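PDB 6DXO: RNA polymerase ECF-subfamily sigma factor from Streptomyces venezuelae, which directs RNA polymerase to specific promoters as an ECF-subfamily sigma factor involved in aerial mycelium formation, and is bound here by its anti-sigma factor. Local coordinates for the interface of chains A and B. Coordinates in Å, arbitrary orientation; residue numbers count along the deposited sequence, not the author numbering. Chains: chain A, RNA polymerase ECF-subfamily sigma factor; chain B, BldN.

Contact 1: the interface of chains A and B. Residues chain A 7, 10, 12, 15, 49, 52; chain B 70-71, 73-74, 77.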
loop_
_atom_site.group_PDB
_atom_site.type_symbol
_atom_site.label_atom_id
_atom_site.label_comp_id
_atom_site.label_asym_id
_atom_site.label_seq_id
_atom_site.Cartn_x
_atom_site.Cartn_y
_atom_site.Cartn_z
ATOM N N ALA A 7 -6.629 -4.240 14.685
ATOM C CA ALA A 7 -7.556 -4.183 13.558
ATOM C C ALA A 7 -8.665 -5.222 13.699
ATOM O O ALA A 7 -9.791 -5.023 13.235
ATOM C CB ALA A 7 -6.810 -4.422 12.252
ATOM N N GLY A 10 -11.643 -3.979 14.910
ATOM C CA GLY A 10 -12.379 -3.016 14.114
ATOM C C GLY A 10 -11.934 -1.572 14.281
ATOM O O GLY A 10 -12.621 -0.664 13.823
ATOM N N ALA A 12 -10.397 0.911 12.692
ATOM C CA ALA A 12 -10.150 1.044 11.266
ATOM C C ALA A 12 -8.770 1.619 10.989
ATOM O O ALA A 12 -8.116 1.210 10.038
ATOM C CB ALA A 12 -11.227 1.904 10.614
ATOM N N PHE A 15 -5.876 -0.758 10.757
ATOM C CA PHE A 15 -5.696 -1.407 9.453
ATOM C C PHE A 15 -5.025 -0.424 8.481
ATOM O O PHE A 15 -4.228 -0.802 7.643
ATOM C CB PHE A 15 -7.011 -1.914 8.860
ATOM C CG PHE A 15 -6.808 -2.878 7.728
ATOM C CD1 PHE A 15 -6.659 -4.234 7.977
ATOM C CD2 PHE A 15 -6.721 -2.426 6.415
ATOM C CE1 PHE A 15 -6.452 -5.135 6.926
ATOM C CE2 PHE A 15 -6.502 -3.320 5.361
ATOM C CZ PHE A 15 -6.360 -4.663 5.623
ATOM N N LEU A 49 -7.469 -5.582 0.440
ATOM C CA LEU A 49 -8.917 -5.718 0.588
ATOM C C LEU A 49 -9.322 -7.154 0.927
ATOM O O LEU A 49 -10.254 -7.385 1.711
ATOM C CB LEU A 49 -9.649 -5.214 -0.660
ATOM C CG LEU A 49 -9.757 -3.691 -0.793
ATOM C CD1 LEU A 49 -10.334 -3.307 -2.143
ATOM C CD2 LEU A 49 -10.614 -3.128 0.331
ATOM N N LEU A 52 -8.405 -7.927 4.540
ATOM C CA LEU A 52 -9.335 -7.220 5.412
ATOM C C LEU A 52 -10.623 -8.003 5.517
ATOM O O LEU A 52 -11.128 -8.244 6.615
ATOM C CB LEU A 52 -9.597 -5.824 4.838
ATOM C CG LEU A 52 -10.598 -4.917 5.555
ATOM C CD1 LEU A 52 -10.291 -3.468 5.206
ATOM C CD2 LEU A 52 -12.003 -5.271 5.139
ATOM N N LEU B 70 -9.280 1.490 2.230
ATOM C CA LEU B 70 -9.199 0.394 3.202
ATOM C C LEU B 70 -9.802 0.772 4.557
ATOM O O LEU B 70 -10.494 -0.035 5.209
ATOM C CB LEU B 70 -7.749 -0.032 3.364
ATOM C CG LEU B 70 -7.226 -0.668 2.082
ATOM C CD1 LEU B 70 -5.724 -0.572 1.981
ATOM C CD2 LEU B 70 -7.688 -2.164 2.070
ATOM N N VAL B 71 -9.545 1.998 4.986
ATOM C CA VAL B 71 -10.091 2.475 6.250
ATOM C C VAL B 71 -11.615 2.530 6.163
ATOM O O VAL B 71 -12.309 2.138 7.101
ATOM C CB VAL B 71 -9.485 3.854 6.660
ATOM C CG1 VAL B 71 -10.166 4.401 7.913
ATOM C CG2 VAL B 71 -7.991 3.707 6.917
ATOM N N ALA B 73 -13.529 0.693 4.051
ATOM C CA ALA B 73 -14.019 -0.686 4.012
ATOM C C ALA B 73 -14.127 -1.252 5.419
ATOM O O ALA B 73 -15.079 -1.963 5.734
ATOM C CB ALA B 73 -13.118 -1.548 3.163
ATOM N N MET B 74 -13.151 -0.936 6.266
ATOM C CA MET B 74 -13.163 -1.384 7.655
ATOM C C MET B 74 -14.319 -0.779 8.437
ATOM O O MET B 74 -15.032 -1.484 9.162
ATOM C CB MET B 74 -11.844 -1.047 8.356
ATOM C CG MET B 74 -10.945 -2.247 8.625
ATOM S SD MET B 74 -11.757 -3.505 9.628
ATOM C CE MET B 74 -12.545 -2.498 10.879
ATOM N N MET B 77 -17.374 -2.389 7.543
ATOM C CA MET B 77 -17.466 -3.718 8.143
ATOM C C MET B 77 -17.940 -3.640 9.590
ATOM O O MET B 77 -18.574 -4.569 10.097
ATOM C CB MET B 77 -16.103 -4.414 8.071
ATOM C CG MET B 77 -16.107 -5.896 8.405
ATOM S SD MET B 77 -14.535 -6.687 7.979
ATOM C CE MET B 77 -14.826 -8.368 8.531
#
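Helix 60-78 of chain B packs against the sigma-70 region 2 side of the ECF sigma factor, resting on helices 12-31 and 37-53. Since chain A carries the sigma regions, chain B, although labelled BldN, must be the anti-sigma factor RsbN of the complex. The contact is made by van der Waals packing, with no N or O of one chain within bonding reach of the other.

The leucines make the central packing. A:Leu52, with CG anti to its backbone N (chi1 177°), brings methyl CD1 to 3.4 Å from the main-chain O of B:Leu70 and also near B:Ala73 CB. The same methyl lies 3.8 Å above the plane of the A:Phe15 ring, offset toward its rim, so this leucine backs the phenylalanine while meeting the partner. B:Leu70 crosses both A:Leu49 and A:Phe15 obliquely. Its branch CD2 does the touching, 3.5 Å from A:Leu49 CD2 and 3.7 Å from ring carbon A:Phe15 CE2, and so bridges helices 12-31 and 37-53.

Methionine contacts extend the patch toward the end of the RsbN helix, with less certainty because both side chains are poorly ordered. As modelled, B:Met74 bends at chi2 and chi3; its CG lies 3.7 Å from A:Leu52 CD1, and its terminal methyl turns toward A:Gly10. B:Met77, extended beyond CG, meets A:Leu52 tip to tip through its sulfur. Alongside, A:Ala12 CB packs 3.8 Å from B:Val71 CG1.

Contact 2: the interface of chains A and B. Residues chain A 93, 96-97, 104, 108, 112; chain B 61, 64-65, 69.
On its other side, RsbN helix 60-78 meets sigma-70 region 4 of the ECF sigma factor, the region that in this family recognises the promoter -35 element through a helix-turn-helix. Here it is helices 89-98 and 101-112 that take up the partner, and the contact across the interface is made by van der Waals packing.

B:Val65 is the chief apolar knob, with 87 Å² of its surface hidden. Its two methyls divide the work between the sigma helices. CG1, anti to the backbone N (chi1 174°), points to the aliphatic part of A:Arg97 on helix 89-98. CG2 turns to helix 101-112, where it lies 3.7 Å from A:Leu112 CD1 and 3.3 Å from the hydroxyl A:Thr108 OG1. The valine crosses A:Thr108 at about a right angle and A:Leu112 obliquely.

B:Val64 packs one position earlier, sliding antiparallel past A:Thr108: its CB is 3.6 Å from methyl A:Thr108 CG2. Branch CG1 reaches on to A:Leu112 CB at 3.8 Å.

Toward the far end of the patch, B:Gln69 and A:Leu93 run past each other in opposite directions. The extended glutamine chain offers its CG to A:Leu93 CB at 3.4 Å, so that its methylene portion carries the contact. Methyl A:Leu93 CD1 meanwhile rests 3.7 Å from B:Gln69 CA, against the helix backbone.

No N or O of one chain comes within bonding reach of the other. Within the sigma side, A:Thr108 OG1, beside its own backbone N (chi1 -59°), donates to the carbonyl A:Gln104 O one turn earlier at 2.8 Å. The hydroxyl sits above the carbonyl plane, 41° out of it. This bond ties down the hydroxyl and helps fix the rotation that presents CG2 to RsbN. A weak bond from the poorly ordered A:Arg97 side chain to A:Gln104 may loosely link the two helices.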
loop_
_atom_site.group_PDB
_atom_site.type_symbol
_atom_site.label_atom_id
_atom_site.label_comp_id
_atom_site.label_asym_id
_atom_site.label_seq_id
_atom_site.Cartn_x
_atom_site.Cartn_y
_atom_site.Cartn_z
ATOM N N LEU A 93 -15.052 5.958 -3.772
ATOM C CA LEU A 93 -13.605 5.835 -3.892
ATOM C C LEU A 93 -13.127 5.034 -5.102
ATOM O O LEU A 93 -12.068 5.324 -5.654
ATOM C CB LEU A 93 -12.998 5.296 -2.588
ATOM C CG LEU A 93 -13.015 6.319 -1.444
ATOM C CD1 LEU A 93 -12.703 5.681 -0.096
ATOM C CD2 LEU A 93 -12.057 7.471 -1.737
ATOM N N VAL A 96 -13.166 7.294 -7.918
ATOM C CA VAL A 96 -11.965 8.133 -7.971
ATOM C C VAL A 96 -10.819 7.428 -8.688
ATOM O O VAL A 96 -10.069 8.040 -9.443
ATOM C CB VAL A 96 -11.486 8.561 -6.558
ATOM C CG1 VAL A 96 -10.178 9.329 -6.660
ATOM C CG2 VAL A 96 -12.548 9.386 -5.851
ATOM N N ARG A 97 -10.678 6.126 -8.437
ATOM C CA ARG A 97 -9.600 5.356 -9.043
ATOM C C ARG A 97 -9.746 5.255 -10.563
ATOM O O ARG A 97 -8.796 4.907 -11.257
ATOM C CB ARG A 97 -9.518 3.959 -8.416
ATOM C CG ARG A 97 -8.692 3.900 -7.141
ATOM C CD ARG A 97 -7.347 3.217 -7.385
ATOM N NE ARG A 97 -6.557 3.883 -8.420
ATOM C CZ ARG A 97 -5.416 3.408 -8.913
ATOM N NH1 ARG A 97 -4.927 2.261 -8.466
ATOM N NH2 ARG A 97 -4.762 4.077 -9.851
ATOM N N GLN A 104 -7.460 12.457 -11.209
ATOM C CA GLN A 104 -7.352 11.659 -9.985
ATOM C C GLN A 104 -6.465 12.352 -8.946
ATOM O O GLN A 104 -6.844 12.515 -7.792
ATOM C CB GLN A 104 -6.830 10.250 -10.273
ATOM C CG GLN A 104 -7.029 9.329 -9.067
ATOM C CD GLN A 104 -6.675 7.876 -9.332
ATOM O OE1 GLN A 104 -6.272 7.156 -8.415
ATOM N NE2 GLN A 104 -6.844 7.429 -10.576
ATOM N N THR A 108 -7.523 13.933 -5.246
ATOM C CA THR A 108 -6.840 13.339 -4.094
ATOM C C THR A 108 -6.149 14.420 -3.263
ATOM O O THR A 108 -6.349 14.522 -2.057
ATOM C CB THR A 108 -5.820 12.303 -4.549
ATOM O OG1 THR A 108 -6.502 11.285 -5.299
ATOM C CG2 THR A 108 -5.133 11.656 -3.341
ATOM N N LEU A 112 -8.962 14.634 -0.546
ATOM C CA LEU A 112 -8.477 13.586 0.355
ATOM C C LEU A 112 -7.318 14.062 1.241
ATOM O O LEU A 112 -7.172 13.608 2.366
ATOM C CB LEU A 112 -8.099 12.326 -0.426
ATOM C CG LEU A 112 -9.282 11.635 -1.111
ATOM C CD1 LEU A 112 -8.823 10.412 -1.888
ATOM C CD2 LEU A 112 -10.355 11.250 -0.093
ATOM N N GLU B 61 0.251 9.639 -4.296
ATOM C CA GLU B 61 -1.175 9.939 -4.402
ATOM C C GLU B 61 -2.050 8.689 -4.538
ATOM O O GLU B 61 -3.204 8.673 -4.112
ATOM C CB GLU B 61 -1.451 10.978 -5.495
ATOM C CG GLU B 61 -0.850 12.354 -5.156
ATOM C CD GLU B 61 -1.165 12.820 -3.728
ATOM O OE1 GLU B 61 -2.355 13.022 -3.416
ATOM O OE2 GLU B 61 -0.226 12.993 -2.915
ATOM N N VAL B 64 -2.649 7.495 -0.963
ATOM C CA VAL B 64 -3.707 8.227 -0.269
ATOM C C VAL B 64 -5.065 7.571 -0.515
ATOM O O VAL B 64 -5.839 7.330 0.411
ATOM C CB VAL B 64 -3.764 9.708 -0.697
ATOM C CG1 VAL B 64 -4.868 10.433 0.077
ATOM C CG2 VAL B 64 -2.408 10.357 -0.469
ATOM N N VAL B 65 -5.335 7.235 -1.771
ATOM C CA VAL B 65 -6.647 6.734 -2.139
ATOM C C VAL B 65 -6.827 5.306 -1.639
ATOM O O VAL B 65 -7.880 4.953 -1.076
ATOM C CB VAL B 65 -6.877 6.796 -3.655
ATOM C CG1 VAL B 65 -8.183 6.128 -4.021
ATOM C CG2 VAL B 65 -6.895 8.259 -4.141
ATOM N N GLN B 69 -9.581 3.983 0.970
ATOM C CA GLN B 69 -10.466 2.874 0.605
ATOM C C GLN B 69 -10.448 1.778 1.674
ATOM O O GLN B 69 -11.484 1.192 1.989
ATOM C CB GLN B 69 -10.063 2.262 -0.744
ATOM C CG GLN B 69 -10.539 3.025 -1.978
ATOM C CD GLN B 69 -10.141 2.331 -3.273
ATOM O OE1 GLN B 69 -10.994 1.929 -4.068
ATOM N NE2 GLN B 69 -8.837 2.186 -3.488
#

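Contact 1 and contact 2 lie about 16 Å apart, measured between the centres of their C-alpha atoms, and share helix 60-78 of chain B. Contact 2 draws on residues between 61 and 69 and contact 1 on residues between 70 and 77, on roughly opposite faces, which places the helix between sigma regions 2 and 4. Helix 37-53, used in contact 1, also carries the polymerase core-binding motif A:Asp42 to A:Ser45. Holding both regions at once probably fixes their relative placement and hinders engagement of polymerase and promoter, which would suit an anti-sigma factor.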